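Subtilase cytotoxin, subunit B (Escherichia coli, PDB 3DWA) forms the pentameric glycan-binding B subunit of an AB5 toxin, recognising host-cell glycans, including a non-human one, so that the toxic A subunit can enter. Local coordinates at the interface of chains A and B. Residues are numbered along the deposited sequence; one frame, centred on the assembly and turned at random. Chains: chain A/B, Subtilase cytotoxin, subunit B.

Contact 1 and contact 2 are neighbouring parts of one interface between adjacent subunits of the B pentamer, with the centres of their C-alpha atoms about 9 Å apart. Strand 14-24 of chain B runs through both, supplying B:Phe19 and B:Thr21, and A:Leu100 of strand 96-102 is the other shared residue. Contact 1 joins these strands edge to edge and seats a histidine; contact 2 continues onto the paired helices 57-70. Because the interface is not an exact two-fold, each subunit can offer a different surface to each neighbour, as closing a five-membered ring requires.

Contact 1: the interface of chains A and B. Residues chain A 3, 77, 100-101, 110-112; chain B 19-21, 92.
The imidazole of B:His20 is enclosed by chain A on several sides. Over one face, both offset toward the rim, lie CD of A:Pro112, 3.5 Å above the plane of the B:His20 ring in a CH-pi contact, and, higher up, CA of A:Gly111. The imidazole turns its CD2-NE2 edge toward a face of the A:Tyr77 ring, edge-to-face with the planes at 63°, and CD2 of B:His20 comes 3.8 Å from CE2 of A:Tyr77, near the phenol rim. The methyl CG2 of A:Thr3 covers part of that same tyrosine face. At the edge of the A:Phe110 ring, in its plane, lie the backbone N of B:His20 and the carbonyl carbon of B:Phe19, while CD2 of A:Phe110 touches CB of B:His20 at 3.7 Å. The histidine reaches this pocket with CG anti to its backbone N (chi1 166°).

Bonds within chain A link the groups around the histidine and would help hold them in place. The phenol OH of A:Tyr77 donates to the carbonyl O of A:Pro112, in the carbonyl plane on a lone pair, and the hydroxyl OG of A:Ser101 donates to the carbonyl O of A:Phe110, nearly in line with its C=O; both are modelled short, at 2.4 Å, so their exact lengths carry little weight. Both tie segment 110-112 to the sheet.

Along the backbone that carries B:His20, strands 96-102 of A and 14-24 of B pair antiparallel. A:Leu100 N donates to B:Thr21 O at 2.9 Å, and B:Thr21 N returns a bond to A:Leu100 O at 2.8 Å. Farther out, the methyl CD2 of B:Leu92 packs 4.0 Å from CA of A:Gly111.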
ATOM      1  N   THR A   3     -11.099 -20.351   7.640  1.00 26.22           N
ATOM      2  CA  THR A   3     -12.278 -19.611   7.136  1.00 26.39           C
ATOM      3  C   THR A   3     -13.482 -20.478   6.720  1.00 26.55           C
ATOM      4  O   THR A   3     -14.598 -20.161   7.065  1.00 26.52           O
ATOM      5  CB  THR A   3     -11.873 -18.678   5.985  1.00 25.93           C
ATOM      6  OG1 THR A   3     -10.850 -17.827   6.482  1.00 25.59           O
ATOM      7  CG2 THR A   3     -13.046 -17.825   5.493  1.00 24.63           C
ATOM      8  N   TYR A  77     -17.497 -13.444   5.938  1.00 21.87           N
ATOM      9  CA  TYR A  77     -17.324 -14.607   6.749  1.00 21.48           C
ATOM     10  C   TYR A  77     -16.987 -14.068   8.116  1.00 22.57           C
ATOM     11  O   TYR A  77     -16.091 -13.199   8.244  1.00 20.72           O
ATOM     12  CB  TYR A  77     -16.130 -15.406   6.252  1.00 21.04           C
ATOM     13  CG  TYR A  77     -16.250 -16.094   4.876  1.00 20.92           C
ATOM     14  CD1 TYR A  77     -16.574 -17.452   4.792  1.00 21.66           C
ATOM     15  CD2 TYR A  77     -15.972 -15.410   3.695  1.00 20.44           C
ATOM     16  CE1 TYR A  77     -16.620 -18.119   3.570  1.00 20.45           C
ATOM     17  CE2 TYR A  77     -16.034 -16.053   2.441  1.00 20.45           C
ATOM     18  CZ  TYR A  77     -16.350 -17.408   2.405  1.00 21.50           C
ATOM     19  OH  TYR A  77     -16.426 -18.047   1.227  1.00 21.89           O
ATOM     20  N   LEU A 100     -13.351 -12.749   3.267  1.00 17.88           N
ATOM     21  CA  LEU A 100     -14.194 -11.995   2.324  1.00 19.58           C
ATOM     22  C   LEU A 100     -14.086 -12.639   0.974  1.00 18.84           C
ATOM     23  O   LEU A 100     -13.046 -13.197   0.667  1.00 19.54           O
ATOM     24  CB  LEU A 100     -13.746 -10.515   2.165  1.00 19.13           C
ATOM     25  CG  LEU A 100     -13.842  -9.626   3.411  1.00 19.02           C
ATOM     26  CD1 LEU A 100     -12.872  -8.446   3.309  1.00 18.20           C
ATOM     27  CD2 LEU A 100     -15.256  -9.167   3.620  1.00 18.31           C
ATOM     28  N   SER A 101     -15.140 -12.499   0.172  1.00 18.88           N
ATOM     29  CA  SER A 101     -15.180 -12.947  -1.240  1.00 19.38           C
ATOM     30  C   SER A 101     -16.015 -12.015  -2.060  1.00 20.77           C
ATOM     31  O   SER A 101     -16.964 -11.436  -1.558  1.00 19.99           O
ATOM     32  CB  SER A 101     -15.872 -14.304  -1.388  1.00 18.89           C
ATOM     33  OG  SER A 101     -15.114 -15.271  -0.727  1.00 20.87           O
ATOM     34  N   PHE A 110     -17.590 -16.443  -4.589  1.00 29.47           N
ATOM     35  CA  PHE A 110     -16.420 -17.281  -4.758  1.00 29.29           C
ATOM     36  C   PHE A 110     -15.868 -17.669  -3.378  1.00 30.16           C
ATOM     37  O   PHE A 110     -15.716 -16.818  -2.505  1.00 32.42           O
ATOM     38  CB  PHE A 110     -15.394 -16.521  -5.603  1.00 27.86           C
ATOM     39  CG  PHE A 110     -14.094 -17.270  -5.839  1.00 27.40           C
ATOM     40  CD1 PHE A 110     -14.088 -18.497  -6.512  1.00 25.61           C
ATOM     41  CD2 PHE A 110     -12.883 -16.723  -5.429  1.00 24.29           C
ATOM     42  CE1 PHE A 110     -12.905 -19.188  -6.731  1.00 26.26           C
ATOM     43  CE2 PHE A 110     -11.697 -17.379  -5.654  1.00 23.73           C
ATOM     44  CZ  PHE A 110     -11.689 -18.629  -6.279  1.00 26.63           C
ATOM     45  N   GLY A 111     -15.585 -18.934  -3.145  1.00 29.89           N
ATOM     46  CA  GLY A 111     -15.011 -19.286  -1.865  1.00 30.42           C
ATOM     47  C   GLY A 111     -15.711 -20.446  -1.214  1.00 30.73           C
ATOM     48  O   GLY A 111     -16.667 -20.986  -1.784  1.00 30.97           O
ATOM     49  N   PRO A 112     -15.212 -20.877  -0.039  1.00 31.38           N
ATOM     50  CA  PRO A 112     -15.874 -21.943   0.710  1.00 32.08           C
ATOM     51  C   PRO A 112     -17.183 -21.479   1.296  1.00 33.72           C
ATOM     52  O   PRO A 112     -17.437 -20.262   1.411  1.00 33.60           O
ATOM     53  CB  PRO A 112     -14.887 -22.256   1.837  1.00 32.46           C
ATOM     54  CG  PRO A 112     -14.058 -21.036   2.003  1.00 29.99           C
ATOM     55  CD  PRO A 112     -13.978 -20.425   0.623  1.00 31.63           C
TER
ATOM     56  N   PHE B  19     -12.265 -12.983  -6.390  1.00 21.19           N
ATOM     57  CA  PHE B  19     -11.209 -12.777  -5.390  1.00 20.62           C
ATOM     58  C   PHE B  19     -11.748 -13.255  -4.016  1.00 20.76           C
ATOM     59  O   PHE B  19     -12.840 -12.898  -3.646  1.00 20.63           O
ATOM     60  CB  PHE B  19     -10.862 -11.292  -5.352  1.00 19.86           C
ATOM     61  CG  PHE B  19      -9.416 -11.022  -5.068  1.00 21.84           C
ATOM     62  CD1 PHE B  19      -8.573 -10.643  -6.093  1.00 19.55           C
ATOM     63  CD2 PHE B  19      -8.908 -11.149  -3.769  1.00 21.27           C
ATOM     64  CE1 PHE B  19      -7.214 -10.393  -5.842  1.00 23.60           C
ATOM     65  CE2 PHE B  19      -7.572 -10.886  -3.500  1.00 23.93           C
ATOM     66  CZ  PHE B  19      -6.721 -10.505  -4.538  1.00 19.24           C
ATOM     67  N   HIS B  20     -11.022 -14.121  -3.318  1.00 19.96           N
ATOM     68  CA  HIS B  20     -11.408 -14.539  -1.964  1.00 19.78           C
ATOM     69  C   HIS B  20     -10.183 -14.415  -1.072  1.00 20.53           C
ATOM     70  O   HIS B  20      -9.078 -14.658  -1.515  1.00 20.69           O
ATOM     71  CB  HIS B  20     -11.895 -16.001  -1.950  1.00 18.56           C
ATOM     72  CG  HIS B  20     -11.995 -16.608  -0.578  1.00 19.10           C
ATOM     73  ND1 HIS B  20     -11.116 -17.573  -0.119  1.00 20.74           N
ATOM     74  CD2 HIS B  20     -12.858 -16.372   0.439  1.00 16.91           C
ATOM     75  CE1 HIS B  20     -11.433 -17.896   1.123  1.00 17.34           C
ATOM     76  NE2 HIS B  20     -12.486 -17.182   1.487  1.00 17.81           N
ATOM     77  N   THR B  21     -10.394 -14.065   0.186  1.00 20.77           N
ATOM     78  CA  THR B  21      -9.329 -13.975   1.146  1.00 21.57           C
ATOM     79  C   THR B  21      -9.822 -14.616   2.429  1.00 20.93           C
ATOM     80  O   THR B  21     -10.994 -14.445   2.808  1.00 19.28           O
ATOM     81  CB  THR B  21      -8.935 -12.490   1.336  1.00 23.56           C
ATOM     82  OG1 THR B  21      -7.557 -12.380   1.674  1.00 29.23           O
ATOM     83  CG2 THR B  21      -9.841 -11.718   2.316  1.00 19.65           C
ATOM     84  N   LEU B  92     -11.820 -24.760  -2.987  1.00 28.92           N
ATOM     85  CA  LEU B  92     -10.961 -23.804  -3.682  1.00 27.44           C
ATOM     86  C   LEU B  92     -10.145 -24.508  -4.754  1.00 27.45           C
ATOM     87  O   LEU B  92     -10.653 -24.764  -5.831  1.00 27.38           O
ATOM     88  CB  LEU B  92     -10.069 -23.036  -2.675  1.00 26.63           C
ATOM     89  CG  LEU B  92     -10.827 -22.110  -1.715  1.00 25.71           C
ATOM     90  CD1 LEU B  92      -9.882 -21.604  -0.598  1.00 26.43           C
ATOM     91  CD2 LEU B  92     -11.438 -20.934  -2.495  1.00 23.16           C
TER

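Contact 2: the interface of chains A and B. Residues chain A 59-60, 62-63, 99-100; chain B 19, 21, 61, 65.
This patch is a subunit-subunit interface of the B pentamer where the methyl and methylene groups of mostly polar side chains pack together; helix 57-70 of chain A meets a strand and the equivalent helix of chain B, thereby extending the contact beyond the paired strands. B:Thr21 points its methyl into chain A: CG2 lies 3.4 Å from CD2 of A:Leu60, a tight fit, and 3.6 Å from CG of A:Gln63. With the threonine OG1 anti to its own backbone N (chi1 -150°), CG2 takes the crowded position between N and the carbonyl carbon, which directs it at the helix. A:Thr59 slides past B:Thr21 in the opposite direction, and its methyl CG2 also meets CE1 of B:Tyr61 at 4.0 Å.

A:Gln63 reaches across to B:Phe19, B:Tyr61 and B:Leu65, its chain bent at chi2 (-27°). The phenol OH of B:Tyr61 is modelled implausibly close to the amide nitrogen of A:Gln63, so the placement of these two groups is doubtful and their contacts are approximate. As modelled, the amide lies nearly parallel to the B:Phe19 ring, the planes about 12° apart, but is displaced past the ring's rim, with NE2 of A:Gln63 some 3.5 Å from CE2 of B:Phe19. B:Leu65 approaches the glutamine alongside, CD2 about 3.9 Å from NE2 of A:Gln63, and its other methyl, CD1, sits over the rim of the B:Phe19 ring, on the same side as the amide. The B:Tyr61 ring stands roughly perpendicular to that amide, and its OH lies about 3.6 Å from CB of A:Asn62, whose ND2 is 4.0 Å from CE2 of B:Tyr61.

In the fold, the two helices 57-70 face each other through different residues: chain A presents positions 59, 60, 62 and 63, whereas chain B offers 61 and 65, with strand 14-24 of B and strand 96-102 of A, here at A:Leu100, lying beside them.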
ATOM      1  N   THR A  59      -4.473  -8.190   5.475  1.00 19.02           N
ATOM      2  CA  THR A  59      -5.154  -8.577   4.230  1.00 19.95           C
ATOM      3  C   THR A  59      -6.617  -8.149   4.240  1.00 18.59           C
ATOM      4  O   THR A  59      -7.119  -7.603   3.272  1.00 18.79           O
ATOM      5  CB  THR A  59      -5.075 -10.111   4.035  1.00 20.70           C
ATOM      6  OG1 THR A  59      -3.726 -10.549   4.217  1.00 24.42           O
ATOM      7  CG2 THR A  59      -5.588 -10.540   2.659  1.00 20.81           C
ATOM      8  N   LEU A  60      -7.291  -8.426   5.338  1.00 18.23           N
ATOM      9  CA  LEU A  60      -8.714  -8.133   5.501  1.00 18.81           C
ATOM     10  C   LEU A  60      -9.002  -6.614   5.528  1.00 19.16           C
ATOM     11  O   LEU A  60      -9.969  -6.140   4.931  1.00 19.19           O
ATOM     12  CB  LEU A  60      -9.247  -8.862   6.755  1.00 19.33           C
ATOM     13  CG  LEU A  60      -9.371 -10.400   6.691  1.00 21.21           C
ATOM     14  CD1 LEU A  60      -9.863 -10.931   7.997  1.00 23.74           C
ATOM     15  CD2 LEU A  60     -10.302 -10.848   5.566  1.00 21.80           C
ATOM     16  N   ASN A  62      -7.136  -4.267   3.971  1.00 20.86           N
ATOM     17  CA  ASN A  62      -6.931  -3.928   2.563  1.00 22.47           C
ATOM     18  C   ASN A  62      -8.170  -4.302   1.739  1.00 21.19           C
ATOM     19  O   ASN A  62      -8.753  -3.432   1.107  1.00 19.26           O
ATOM     20  CB  ASN A  62      -5.656  -4.607   1.986  1.00 24.06           C
ATOM     21  CG  ASN A  62      -4.340  -4.049   2.570  1.00 31.09           C
ATOM     22  OD1 ASN A  62      -4.283  -2.941   3.159  1.00 38.08           O
ATOM     23  ND2 ASN A  62      -3.244  -4.815   2.374  1.00 39.64           N
ATOM     24  N   GLN A  63      -8.585  -5.576   1.824  1.00 20.46           N
ATOM     25  CA  GLN A  63      -9.721  -6.105   1.084  1.00 20.86           C
ATOM     26  C   GLN A  63     -10.981  -5.341   1.449  1.00 19.48           C
ATOM     27  O   GLN A  63     -11.712  -4.915   0.564  1.00 20.26           O
ATOM     28  CB  GLN A  63      -9.965  -7.593   1.379  1.00 21.03           C
ATOM     29  CG  GLN A  63      -9.420  -8.640   0.469  1.00 26.80           C
ATOM     30  CD  GLN A  63      -9.198  -8.229  -0.985  1.00 31.98           C
ATOM     31  OE1 GLN A  63     -10.123  -8.048  -1.778  1.00 34.39           O
ATOM     32  NE2 GLN A  63      -7.965  -8.124  -1.334  1.00 29.06           N
ATOM     33  N   GLY A  99     -12.979 -13.688   6.773  1.00 19.52           N
ATOM     34  CA  GLY A  99     -12.764 -13.883   5.327  1.00 18.00           C
ATOM     35  C   GLY A  99     -13.680 -12.972   4.543  1.00 18.88           C
ATOM     36  O   GLY A  99     -14.660 -12.474   5.097  1.00 18.41           O
ATOM     37  N   LEU A 100     -13.351 -12.749   3.267  1.00 17.88           N
ATOM     38  CA  LEU A 100     -14.194 -11.995   2.324  1.00 19.58           C
ATOM     39  C   LEU A 100     -14.086 -12.639   0.974  1.00 18.84           C
ATOM     40  O   LEU A 100     -13.046 -13.197   0.667  1.00 19.54           O
ATOM     41  CB  LEU A 100     -13.746 -10.515   2.165  1.00 19.13           C
ATOM     42  CG  LEU A 100     -13.842  -9.626   3.411  1.00 19.02           C
ATOM     43  CD1 LEU A 100     -12.872  -8.446   3.309  1.00 18.20           C
ATOM     44  CD2 LEU A 100     -15.256  -9.167   3.620  1.00 18.31           C
TER
ATOM     45  N   PHE B  19     -12.265 -12.983  -6.390  1.00 21.19           N
ATOM     46  CA  PHE B  19     -11.209 -12.777  -5.390  1.00 20.62           C
ATOM     47  C   PHE B  19     -11.748 -13.255  -4.016  1.00 20.76           C
ATOM     48  O   PHE B  19     -12.840 -12.898  -3.646  1.00 20.63           O
ATOM     49  CB  PHE B  19     -10.862 -11.292  -5.352  1.00 19.86           C
ATOM     50  CG  PHE B  19      -9.416 -11.022  -5.068  1.00 21.84           C
ATOM     51  CD1 PHE B  19      -8.573 -10.643  -6.093  1.00 19.55           C
ATOM     52  CD2 PHE B  19      -8.908 -11.149  -3.769  1.00 21.27           C
ATOM     53  CE1 PHE B  19      -7.214 -10.393  -5.842  1.00 23.60           C
ATOM     54  CE2 PHE B  19      -7.572 -10.886  -3.500  1.00 23.93           C
ATOM     55  CZ  PHE B  19      -6.721 -10.505  -4.538  1.00 19.24           C
ATOM     56  N   THR B  21     -10.394 -14.065   0.186  1.00 20.77           N
ATOM     57  CA  THR B  21      -9.329 -13.975   1.146  1.00 21.57           C
ATOM     58  C   THR B  21      -9.822 -14.616   2.429  1.00 20.93           C
ATOM     59  O   THR B  21     -10.994 -14.445   2.808  1.00 19.28           O
ATOM     60  CB  THR B  21      -8.935 -12.490   1.336  1.00 23.56           C
ATOM     61  OG1 THR B  21      -7.557 -12.380   1.674  1.00 29.23           O
ATOM     62  CG2 THR B  21      -9.841 -11.718   2.316  1.00 19.65           C
ATOM     63  N   TYR B  61      -0.330 -10.853  -3.931  1.00 16.84           N
ATOM     64  CA  TYR B  61      -1.549 -10.248  -3.460  1.00 18.10           C
ATOM     65  C   TYR B  61      -1.807  -8.870  -4.088  1.00 18.79           C
ATOM     66  O   TYR B  61      -2.896  -8.630  -4.582  1.00 17.62           O
ATOM     67  CB  TYR B  61      -1.589 -10.156  -1.934  1.00 18.66           C
ATOM     68  CG  TYR B  61      -2.798  -9.377  -1.488  1.00 20.22           C
ATOM     69  CD1 TYR B  61      -4.038  -9.951  -1.498  1.00 21.25           C
ATOM     70  CD2 TYR B  61      -2.692  -8.023  -1.125  1.00 25.33           C
ATOM     71  CE1 TYR B  61      -5.164  -9.237  -1.131  1.00 22.63           C
ATOM     72  CE2 TYR B  61      -3.809  -7.286  -0.744  1.00 24.01           C
ATOM     73  CZ  TYR B  61      -5.048  -7.925  -0.746  1.00 23.09           C
ATOM     74  OH  TYR B  61      -6.171  -7.258  -0.357  1.00 22.67           O
ATOM     75  N   LEU B  65      -4.659  -8.180  -7.027  1.00 16.58           N
ATOM     76  CA  LEU B  65      -5.685  -7.193  -6.745  1.00 16.26           C
ATOM     77  C   LEU B  65      -5.670  -6.041  -7.744  1.00 15.62           C
ATOM     78  O   LEU B  65      -6.758  -5.596  -8.216  1.00 16.85           O
ATOM     79  CB  LEU B  65      -5.657  -6.705  -5.275  1.00 15.78           C
ATOM     80  CG  LEU B  65      -6.803  -5.736  -4.888  1.00 17.07           C
ATOM     81  CD1 LEU B  65      -8.188  -6.417  -5.013  1.00 18.06           C
ATOM     82  CD2 LEU B  65      -6.691  -5.091  -3.466  1.00 15.28           C
TER